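Myroilysin (Myroides profundi, PDB 5CZW) is probably a zinc-dependent metalloendopeptidase of the astacin (M12A) family of metzincins, held inactive by a propeptide cysteine switch. Local coordinates at residues 156-161 / 205-210. The protein carries 1 engineered substitution. Sequence-based numbering, arbitrary orientation.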
ATOM      1  N   ILE A 156       4.755 -15.698  13.928  1.00 20.07           N
ATOM      2  CA  ILE A 156       3.422 -15.202  13.688  1.00 20.19           C
ATOM      3  C   ILE A 156       2.406 -16.324  13.633  1.00 20.19           C
ATOM      4  O   ILE A 156       2.551 -17.234  12.837  1.00 19.79           O
ATOM      5  CB  ILE A 156       3.376 -14.389  12.377  1.00 19.02           C
ATOM      6  CG1 ILE A 156       4.406 -13.234  12.429  1.00 20.08           C
ATOM      7  CG2 ILE A 156       1.945 -13.883  12.139  1.00 18.03           C
ATOM      8  CD1 ILE A 156       4.807 -12.645  11.091  1.00 22.39           C
ATOM      9  N   PRO A 157       1.352 -16.159  14.477  1.00 21.36           N
ATOM     10  CA  PRO A 157       0.364 -17.224  14.426  1.00 22.68           C
ATOM     11  C   PRO A 157      -0.659 -17.153  13.290  1.00 20.59           C
ATOM     12  O   PRO A 157      -1.782 -16.955  13.521  1.00 25.03           O
ATOM     13  CB  PRO A 157      -0.323 -17.124  15.792  1.00 23.21           C
ATOM     14  CG  PRO A 157      -0.400 -15.711  16.009  1.00 23.04           C
ATOM     15  CD  PRO A 157       0.940 -15.191  15.589  1.00 22.10           C
ATOM     16  N   TRP A 158      -0.217 -17.355  12.081  1.00 19.97           N
ATOM     17  CA  TRP A 158      -1.092 -17.358  10.940  1.00 19.14           C
ATOM     18  C   TRP A 158      -2.136 -18.435  10.977  1.00 23.75           C
ATOM     19  O   TRP A 158      -1.858 -19.629  11.342  1.00 24.31           O
ATOM     20  CB  TRP A 158      -0.311 -17.559   9.640  1.00 18.99           C
ATOM     21  CG  TRP A 158       0.777 -16.592   9.311  1.00 19.06           C
ATOM     22  CD1 TRP A 158       2.092 -16.825   9.407  1.00 18.38           C
ATOM     23  CD2 TRP A 158       0.646 -15.231   8.848  1.00 18.95           C
ATOM     24  NE1 TRP A 158       2.797 -15.724   9.011  1.00 18.35           N
ATOM     25  CE2 TRP A 158       1.938 -14.721   8.688  1.00 18.52           C
ATOM     26  CE3 TRP A 158      -0.436 -14.407   8.526  1.00 19.63           C
ATOM     27  CZ2 TRP A 158       2.184 -13.433   8.205  1.00 19.06           C
ATOM     28  CZ3 TRP A 158      -0.182 -13.109   8.045  1.00 19.07           C
ATOM     29  CH2 TRP A 158       1.123 -12.654   7.903  1.00 19.73           C
ATOM     30  N   ASP A 159      -3.330 -18.073  10.529  1.00 21.24           N
ATOM     31  CA  ASP A 159      -4.351 -19.089  10.258  1.00 24.74           C
ATOM     32  C   ASP A 159      -4.159 -19.404   8.809  1.00 25.55           C
ATOM     33  O   ASP A 159      -4.621 -18.664   7.942  1.00 24.79           O
ATOM     34  CB  ASP A 159      -5.714 -18.539  10.553  1.00 28.01           C
ATOM     35  CG  ASP A 159      -6.831 -19.525  10.221  1.00 30.73           C
ATOM     36  OD1 ASP A 159      -6.653 -20.355   9.293  1.00 31.45           O
ATOM     37  OD2 ASP A 159      -7.908 -19.404  10.861  1.00 38.83           O
ATOM     38  N   LYS A 160      -3.415 -20.463   8.520  1.00 27.61           N
ATOM     39  CA  LYS A 160      -2.886 -20.621   7.150  1.00 30.75           C
ATOM     40  C   LYS A 160      -4.020 -20.791   6.102  1.00 29.69           C
ATOM     41  O   LYS A 160      -3.996 -20.185   5.018  1.00 27.52           O
ATOM     42  CB  LYS A 160      -1.834 -21.743   7.095  1.00 33.35           C
ATOM     43  CG  LYS A 160      -0.709 -21.551   8.110  1.00 37.59           C
ATOM     44  CD  LYS A 160       0.533 -22.399   7.831  1.00 39.76           C
ATOM     45  CE  LYS A 160       1.590 -21.628   7.063  1.00 41.61           C
ATOM     46  NZ  LYS A 160       2.973 -22.112   7.354  1.00 42.88           N
ATOM     47  N   ASN A 161      -5.020 -21.572   6.469  1.00 30.12           N
ATOM     48  CA  ASN A 161      -6.266 -21.703   5.710  1.00 32.83           C
ATOM     49  C   ASN A 161      -6.822 -20.337   5.302  1.00 31.33           C
ATOM     50  O   ASN A 161      -7.217 -20.129   4.135  1.00 29.23           O
ATOM     51  CB  ASN A 161      -7.320 -22.466   6.551  1.00 37.09           C
ATOM     52  CG  ASN A 161      -8.743 -22.269   6.049  1.00 40.31           C
ATOM     53  OD1 ASN A 161      -9.182 -22.961   5.133  1.00 46.69           O
ATOM     54  ND2 ASN A 161      -9.480 -21.333   6.662  1.00 42.62           N
ATOM     55  N   TYR A 205       4.508  -3.032   8.832  1.00 12.48           N
ATOM     56  CA  TYR A 205       3.563  -3.989   8.206  1.00 13.40           C
ATOM     57  C   TYR A 205       2.539  -4.446   9.210  1.00 14.37           C
ATOM     58  O   TYR A 205       2.856  -5.004  10.288  1.00 12.82           O
ATOM     59  CB  TYR A 205       4.383  -5.203   7.744  1.00 13.07           C
ATOM     60  CG  TYR A 205       3.584  -6.251   7.118  1.00 12.29           C
ATOM     61  CD1 TYR A 205       2.946  -6.013   5.964  1.00 13.13           C
ATOM     62  CD2 TYR A 205       3.666  -7.525   7.552  1.00 14.17           C
ATOM     63  CE1 TYR A 205       2.221  -6.985   5.324  1.00 13.54           C
ATOM     64  CE2 TYR A 205       2.899  -8.505   7.011  1.00 13.48           C
ATOM     65  CZ  TYR A 205       2.212  -8.258   5.838  1.00 13.13           C
ATOM     66  OH  TYR A 205       1.495  -9.265   5.194  1.00 16.62           O
ATOM     67  N   SER A 206       1.299  -4.131   8.930  1.00 15.69           N
ATOM     68  CA  SER A 206       0.189  -4.523   9.761  1.00 18.10           C
ATOM     69  C   SER A 206      -0.207  -5.967   9.527  1.00 14.87           C
ATOM     70  O   SER A 206      -0.357  -6.348   8.433  1.00 17.65           O
ATOM     71  CB  SER A 206      -1.006  -3.681   9.337  1.00 20.18           C
ATOM     72  OG  SER A 206      -0.727  -2.358   9.579  1.00 21.61           O
ATOM     73  N   ILE A 207      -0.407  -6.717  10.599  1.00 14.31           N
ATOM     74  CA  ILE A 207      -0.850  -8.086  10.548  1.00 17.06           C
ATOM     75  C   ILE A 207      -2.279  -8.103  11.083  1.00 16.25           C
ATOM     76  O   ILE A 207      -2.537  -7.796  12.247  1.00 17.61           O
ATOM     77  CB  ILE A 207       0.070  -9.071  11.308  1.00 21.11           C
ATOM     78  CG1 ILE A 207       1.455  -9.046  10.617  1.00 23.50           C
ATOM     79  CG2 ILE A 207      -0.506 -10.483  11.251  1.00 23.30           C
ATOM     80  CD1 ILE A 207       2.609  -9.650  11.373  1.00 23.68           C
ATOM     81  N   SER A 208      -3.205  -8.471  10.210  1.00 16.69           N
ATOM     82  CA  SER A 208      -4.611  -8.347  10.552  1.00 16.61           C
ATOM     83  C   SER A 208      -5.038  -9.550  11.352  1.00 16.63           C
ATOM     84  O   SER A 208      -4.720 -10.705  10.995  1.00 15.51           O
ATOM     85  CB  SER A 208      -5.432  -8.286   9.284  1.00 16.44           C
ATOM     86  OG  SER A 208      -6.779  -8.317   9.604  1.00 17.90           O
ATOM     87  N   SER A 209      -5.886  -9.337  12.355  1.00 20.85           N
ATOM     88  CA  SER A 209      -6.338 -10.436  13.215  1.00 22.32           C
ATOM     89  C   SER A 209      -7.289 -11.341  12.460  1.00 22.20           C
ATOM     90  O   SER A 209      -7.592 -12.461  12.906  1.00 23.23           O
ATOM     91  CB  SER A 209      -7.049  -9.923  14.485  1.00 22.81           C
ATOM     92  OG  SER A 209      -8.150  -9.104  14.166  1.00 25.74           O
ATOM     93  N   ALA A 210      -7.755 -10.849  11.322  1.00 20.72           N
ATOM     94  CA  ALA A 210      -8.537 -11.643  10.388  1.00 19.59           C
ATOM     95  C   ALA A 210      -7.735 -12.772   9.764  1.00 18.60           C
ATOM     96  O   ALA A 210      -8.359 -13.641   9.127  1.00 21.98           O
ATOM     97  CB  ALA A 210      -9.119 -10.745   9.314  1.00 20.64           C
TER
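I207 fills the angle between I156 and W158, one branch for each. Its CD1 meets I156 CD1 tip to tip at 3.7 Å, while I207 CG2 comes to within 4.2 Å of W158 CZ3, approaching the benzo end of the indole obliquely. Chi1 of I207 (-63°) separates the two branches, setting CG2 anti to the backbone N and against the indole; the extended chi2 (165°) then carries CD1 on to I156. I156 also covers the indole from within its own segment, with its CG2 3.6 Å above the ring plane and over its centre. An inverse gamma turn centred on P157, closed by the hydrogen bond from W158 N to I156 O (2.9 Å), folds the chain so that both side chains serve one apolar patch. At the edge of the indole, near its plane, Y205 OH stands 4.4 Å from W158 CH2, a loose contact. No hydrogen bond joins the two segments; the backbone of P157 and D159 pairs instead with T213 and L211.

Y205 closes the S-I-M-H-Y Met-turn motif, and its ring meets that of H147. In active astacins the equivalent tyrosine can bind zinc; here its side chain stays about 5 Å from the metal, with C23 as the fourth ligand beside H137, H141 and H147. W158 lies against V163 of helix 160-167, which D159 caps through K162 N, and F184 of helix 178-184; Y205 reaches Y167 and I207 packs on V218. The contact thus lies between the start of helix 160-167 and the loop from helix 178-184 to helix 231-235.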